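Local structure of nuclear inclusion protein A (Tobacco vein mottling virus, 3MMG) at residues A[32-46]-A[146-158]. The protein probably cleaves peptide bonds of the viral polyprotein as a chymotrypsin-like, 3C-type cysteine protease of the potyviruses. The protein carries 3 engineered substitutions. Sequence-based numbering, arbitrary orientation.
Sequences LFGIGFGPYIIANQH and TKDGQAGSPLVSI. Engineered in segment 146-158: Ala151 (natural residue Cys).
Phe33 N donates a nearly straight hydrogen bond to Ala151 O (2.9 Å, 176° at the hydrogen), tying strand 32-37 to the turn from Gln150 to Ser153. One residue on, Gly152 CA makes a CA-H...O contact with Phe33 O at 3.3 Å. Inside that turn, Gln150 O receives both Ser153 N and Ser153 OG from the same face of its plane, a double grip that holds the hydroxyl in place; Ser153 OG lies 3.5 Å from Phe33 CD1. Asn44 OD1 also lies close to Gly152 N, but at a poor angle for bonding; Asn44 ND2 instead hydrogen-bonds to Asp81 and to His167 O.

Nonpolar packing flanks these links. With CG beside its backbone N (chi1 -71°), Phe33 turns its ring edge to Gln150 CA, while Leu32 CD1 touches Ala151 CB at 4.1 Å. Further along, Ile35 CD1 meets Pro154 CB.

Ala151, engineered from cysteine, sets CB at the edge of the His46 ring, 3.6 Å from CE1. His46 ND1 hydrogen-bonds to Asp81, and His46 NE2 to a polar side chain of the bound peptide, consistent with the His-Asp-Cys triad of the chymotrypsin fold. Gly149 makes backbone hydrogen bonds to the peptide.

The contact thus bridges the two beta domains at the cleft: strands 28-37 and 40-43 belong to the N-terminal antiparallel sheet, strand 154-157 to the six-stranded C-terminal barrel, and Phe33 also packs on strands 18-25 and 109-116.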
loop_
_atom_site.group_PDB
_atom_site.type_symbol
_atom_site.label_atom_id
_atom_site.label_comp_id
_atom_site.label_asym_id
_atom_site.label_seq_id
_atom_site.Cartn_x
_atom_site.Cartn_y
_atom_site.Cartn_z
ATOM N N LEU A 32 1.771 8.273 4.800
ATOM C CA LEU A 32 1.956 6.923 4.264
ATOM C C LEU A 32 2.382 6.998 2.794
ATOM O O LEU A 32 2.557 8.093 2.239
ATOM C CB LEU A 32 0.650 6.102 4.396
ATOM C CG LEU A 32 -0.151 5.965 5.696
ATOM C CD1 LEU A 32 -1.031 4.713 5.634
ATOM C CD2 LEU A 32 0.728 5.872 6.894
ATOM N N PHE A 33 2.564 5.830 2.183
ATOM C CA PHE A 33 2.780 5.733 0.736
ATOM C C PHE A 33 1.545 5.128 0.090
ATOM O O PHE A 33 0.726 4.471 0.773
ATOM C CB PHE A 33 4.001 4.863 0.455
ATOM C CG PHE A 33 5.305 5.515 0.827
ATOM C CD1 PHE A 33 5.804 5.429 2.124
ATOM C CD2 PHE A 33 6.003 6.248 -0.129
ATOM C CE1 PHE A 33 7.010 6.052 2.483
ATOM C CE2 PHE A 33 7.212 6.869 0.214
ATOM C CZ PHE A 33 7.715 6.758 1.524
ATOM N N GLY A 34 1.420 5.344 -1.214
ATOM C CA GLY A 34 0.388 4.702 -2.016
ATOM C C GLY A 34 0.926 4.275 -3.372
ATOM O O GLY A 34 2.092 4.550 -3.716
ATOM N N ILE A 35 0.078 3.595 -4.135
ATOM C CA ILE A 35 0.397 3.172 -5.500
ATOM C C ILE A 35 -0.621 3.762 -6.482
ATOM O O ILE A 35 -1.805 3.523 -6.338
ATOM C CB ILE A 35 0.346 1.627 -5.624
ATOM C CG1 ILE A 35 1.263 0.974 -4.587
ATOM C CG2 ILE A 35 0.736 1.174 -7.073
ATOM C CD1 ILE A 35 1.083 -0.549 -4.443
ATOM N N GLY A 36 -0.167 4.537 -7.456
ATOM C CA GLY A 36 -1.063 5.041 -8.504
ATOM C C GLY A 36 -1.264 4.044 -9.631
ATOM O O GLY A 36 -0.335 3.326 -10.034
ATOM N N PHE A 37 -2.478 4.027 -10.181
ATOM C CA PHE A 37 -2.815 3.157 -11.302
ATOM C C PHE A 37 -4.019 3.794 -12.006
ATOM O O PHE A 37 -5.088 3.868 -11.432
ATOM C CB PHE A 37 -3.153 1.750 -10.771
ATOM C CG PHE A 37 -3.327 0.701 -11.849
ATOM C CD1 PHE A 37 -4.520 0.600 -12.555
ATOM C CD2 PHE A 37 -2.311 -0.206 -12.117
ATOM C CE1 PHE A 37 -4.695 -0.384 -13.536
ATOM C CE2 PHE A 37 -2.470 -1.194 -13.102
ATOM C CZ PHE A 37 -3.659 -1.273 -13.810
ATOM N N GLY A 38 -3.817 4.296 -13.211
ATOM C CA GLY A 38 -4.859 5.077 -13.872
ATOM C C GLY A 38 -5.293 6.225 -12.967
ATOM O O GLY A 38 -4.459 6.913 -12.406
ATOM N N PRO A 39 -6.622 6.432 -12.820
ATOM C CA PRO A 39 -7.151 7.490 -11.974
ATOM C C PRO A 39 -7.268 7.084 -10.496
ATOM O O PRO A 39 -7.893 7.812 -9.694
ATOM C CB PRO A 39 -8.552 7.695 -12.557
ATOM C CG PRO A 39 -8.955 6.300 -12.932
ATOM C CD PRO A 39 -7.704 5.685 -13.494
ATOM N N TYR A 40 -6.677 5.944 -10.143
ATOM C CA TYR A 40 -6.840 5.364 -8.817
ATOM C C TYR A 40 -5.577 5.471 -7.984
ATOM O O TYR A 40 -4.459 5.388 -8.513
ATOM C CB TYR A 40 -7.224 3.873 -8.915
ATOM C CG TYR A 40 -8.378 3.624 -9.848
ATOM C CD1 TYR A 40 -8.193 2.942 -11.048
ATOM C CD2 TYR A 40 -9.657 4.077 -9.523
ATOM C CE1 TYR A 40 -9.271 2.738 -11.942
ATOM C CE2 TYR A 40 -10.740 3.876 -10.391
ATOM C CZ TYR A 40 -10.538 3.202 -11.586
ATOM O OH TYR A 40 -11.605 2.999 -12.454
ATOM N N ILE A 41 -5.780 5.645 -6.684
ATOM C CA ILE A 41 -4.725 5.532 -5.678
ATOM C C ILE A 41 -5.047 4.356 -4.778
ATOM O O ILE A 41 -6.142 4.286 -4.222
ATOM C CB ILE A 41 -4.647 6.813 -4.784
ATOM C CG1 ILE A 41 -4.508 8.080 -5.653
ATOM C CG2 ILE A 41 -3.490 6.724 -3.767
ATOM C CD1 ILE A 41 -3.281 8.110 -6.489
ATOM N N ILE A 42 -4.092 3.440 -4.648
ATOM C CA ILE A 42 -4.260 2.244 -3.820
ATOM C C ILE A 42 -3.513 2.545 -2.533
ATOM O O ILE A 42 -2.334 2.962 -2.564
ATOM C CB ILE A 42 -3.634 1.024 -4.513
ATOM C CG1 ILE A 42 -4.373 0.659 -5.828
ATOM C CG2 ILE A 42 -3.537 -0.159 -3.547
ATOM C CD1 ILE A 42 -3.471 -0.016 -6.863
ATOM N N ALA A 43 -4.183 2.378 -1.399
ATOM C CA ALA A 43 -3.572 2.732 -0.126
ATOM C C ALA A 43 -4.028 1.772 0.966
ATOM O O ALA A 43 -4.883 0.927 0.732
ATOM C CB ALA A 43 -3.929 4.181 0.248
ATOM N N ASN A 44 -3.460 1.916 2.159
ATOM C CA ASN A 44 -4.006 1.205 3.330
ATOM C C ASN A 44 -5.350 1.809 3.740
ATOM O O ASN A 44 -5.509 3.026 3.701
ATOM C CB ASN A 44 -3.077 1.329 4.531
ATOM C CG ASN A 44 -1.707 0.729 4.284
ATOM O OD1 ASN A 44 -0.792 1.434 3.878
ATOM N ND2 ASN A 44 -1.574 -0.583 4.481
ATOM N N GLN A 45 -6.310 0.976 4.159
ATOM C CA GLN A 45 -7.523 1.532 4.828
ATOM C C GLN A 45 -7.199 2.435 6.009
ATOM O O GLN A 45 -7.878 3.455 6.217
ATOM C CB GLN A 45 -8.484 0.433 5.302
ATOM C CG GLN A 45 -9.228 -0.221 4.152
ATOM C CD GLN A 45 -10.215 -1.254 4.623
ATOM O OE1 GLN A 45 -10.583 -1.264 5.783
ATOM N NE2 GLN A 45 -10.652 -2.121 3.723
ATOM N N HIS A 46 -6.147 2.110 6.747
ATOM C CA HIS A 46 -5.804 2.863 7.950
ATOM C C HIS A 46 -5.296 4.289 7.714
ATOM O O HIS A 46 -5.142 5.063 8.665
ATOM C CB HIS A 46 -4.888 2.069 8.876
ATOM C CG HIS A 46 -3.431 2.102 8.523
ATOM N ND1 HIS A 46 -2.812 1.058 7.867
ATOM C CD2 HIS A 46 -2.450 2.987 8.833
ATOM C CE1 HIS A 46 -1.518 1.318 7.753
ATOM N NE2 HIS A 46 -1.269 2.479 8.339
ATOM N N THR A 146 11.518 -1.293 8.757
ATOM C CA THR A 146 10.608 -0.212 8.424
ATOM C C THR A 146 10.516 0.812 9.557
ATOM O O THR A 146 10.730 0.490 10.733
ATOM C CB THR A 146 9.183 -0.738 8.168
ATOM O OG1 THR A 146 8.773 -1.500 9.305
ATOM C CG2 THR A 146 9.149 -1.644 6.988
ATOM N N LYS A 147 10.188 2.033 9.180
ATOM C CA LYS A 147 9.942 3.119 10.119
ATOM C C LYS A 147 8.466 3.465 9.998
ATOM O O LYS A 147 7.859 3.182 8.958
ATOM C CB LYS A 147 10.746 4.334 9.674
ATOM C CG LYS A 147 12.237 4.273 9.866
ATOM C CD LYS A 147 12.749 5.671 9.577
ATOM C CE LYS A 147 14.121 5.953 10.186
ATOM N NZ LYS A 147 14.290 7.438 10.336
ATOM N N ASP A 148 7.889 4.065 11.044
ATOM C CA ASP A 148 6.561 4.665 10.941
ATOM C C ASP A 148 6.619 5.597 9.730
ATOM O O ASP A 148 7.572 6.349 9.553
ATOM C CB ASP A 148 6.177 5.433 12.228
ATOM C CG ASP A 148 5.955 4.520 13.436
ATOM O OD1 ASP A 148 5.718 3.304 13.270
ATOM O OD2 ASP A 148 6.005 5.036 14.583
ATOM N N GLY A 149 5.619 5.525 8.867
ATOM C CA GLY A 149 5.654 6.338 7.670
ATOM C C GLY A 149 5.717 5.485 6.416
ATOM O O GLY A 149 5.402 5.960 5.334
ATOM N N GLN A 150 6.141 4.230 6.554
ATOM C CA GLN A 150 6.368 3.389 5.375
ATOM C C GLN A 150 5.214 2.453 5.036
ATOM O O GLN A 150 5.284 1.681 4.056
ATOM C CB GLN A 150 7.677 2.604 5.541
ATOM C CG GLN A 150 8.923 3.476 5.370
ATOM C CD GLN A 150 10.177 2.648 5.409
ATOM O OE1 GLN A 150 10.707 2.375 6.476
ATOM N NE2 GLN A 150 10.642 2.211 4.233
ATOM N N ALA A 151 4.145 2.501 5.830
ATOM C CA ALA A 151 2.940 1.742 5.441
ATOM C C ALA A 151 2.514 2.188 4.037
ATOM O O ALA A 151 2.636 3.376 3.670
ATOM C CB ALA A 151 1.815 1.890 6.445
ATOM N N GLY A 152 2.060 1.231 3.243
ATOM C CA GLY A 152 1.635 1.508 1.864
ATOM C C GLY A 152 2.704 1.250 0.828
ATOM O O GLY A 152 2.400 1.223 -0.383
ATOM N N SER A 153 3.947 1.049 1.278
ATOM C CA SER A 153 5.063 0.728 0.382
ATOM C C SER A 153 4.842 -0.645 -0.232
ATOM O O SER A 153 4.548 -1.615 0.494
ATOM C CB SER A 153 6.408 0.788 1.120
ATOM O OG SER A 153 6.605 2.074 1.723
ATOM N N PRO A 154 4.949 -0.748 -1.563
ATOM C CA PRO A 154 4.783 -2.076 -2.170
ATOM C C PRO A 154 5.847 -3.099 -1.768
ATOM O O PRO A 154 7.029 -2.767 -1.632
ATOM C CB PRO A 154 4.868 -1.812 -3.681
ATOM C CG PRO A 154 5.566 -0.500 -3.818
ATOM C CD PRO A 154 5.205 0.304 -2.570
ATOM N N LEU A 155 5.391 -4.330 -1.588
ATOM C CA LEU A 155 6.263 -5.506 -1.525
ATOM C C LEU A 155 6.198 -6.225 -2.852
ATOM O O LEU A 155 5.103 -6.576 -3.328
ATOM C CB LEU A 155 5.829 -6.440 -0.397
ATOM C CG LEU A 155 6.134 -6.030 1.054
ATOM C CD1 LEU A 155 7.637 -5.842 1.287
ATOM C CD2 LEU A 155 5.338 -4.769 1.489
ATOM N N VAL A 156 7.364 -6.416 -3.449
ATOM C CA VAL A 156 7.477 -6.845 -4.842
ATOM C C VAL A 156 8.163 -8.208 -4.906
ATOM O O VAL A 156 9.213 -8.402 -4.292
ATOM C CB VAL A 156 8.290 -5.793 -5.675
ATOM C CG1 VAL A 156 8.417 -6.233 -7.138
ATOM C CG2 VAL A 156 7.610 -4.431 -5.614
ATOM N N SER A 157 7.588 -9.155 -5.639
ATOM C CA SER A 157 8.231 -10.469 -5.773
ATOM C C SER A 157 9.538 -10.388 -6.582
ATOM O O SER A 157 9.588 -9.758 -7.637
ATOM C CB SER A 157 7.293 -11.420 -6.528
ATOM O OG SER A 157 7.991 -12.630 -6.826
ATOM N N ILE A 158 10.589 -11.032 -6.091
ATOM C CA ILE A 158 11.813 -11.136 -6.885
ATOM C C ILE A 158 11.758 -12.304 -7.880
ATOM O O ILE A 158 12.709 -12.516 -8.666
ATOM C CB ILE A 158 13.083 -11.195 -5.991
ATOM C CG1 ILE A 158 12.946 -12.237 -4.866
ATOM C CG2 ILE A 158 13.339 -9.852 -5.385
ATOM C CD1 ILE A 158 13.089 -13.702 -5.268
#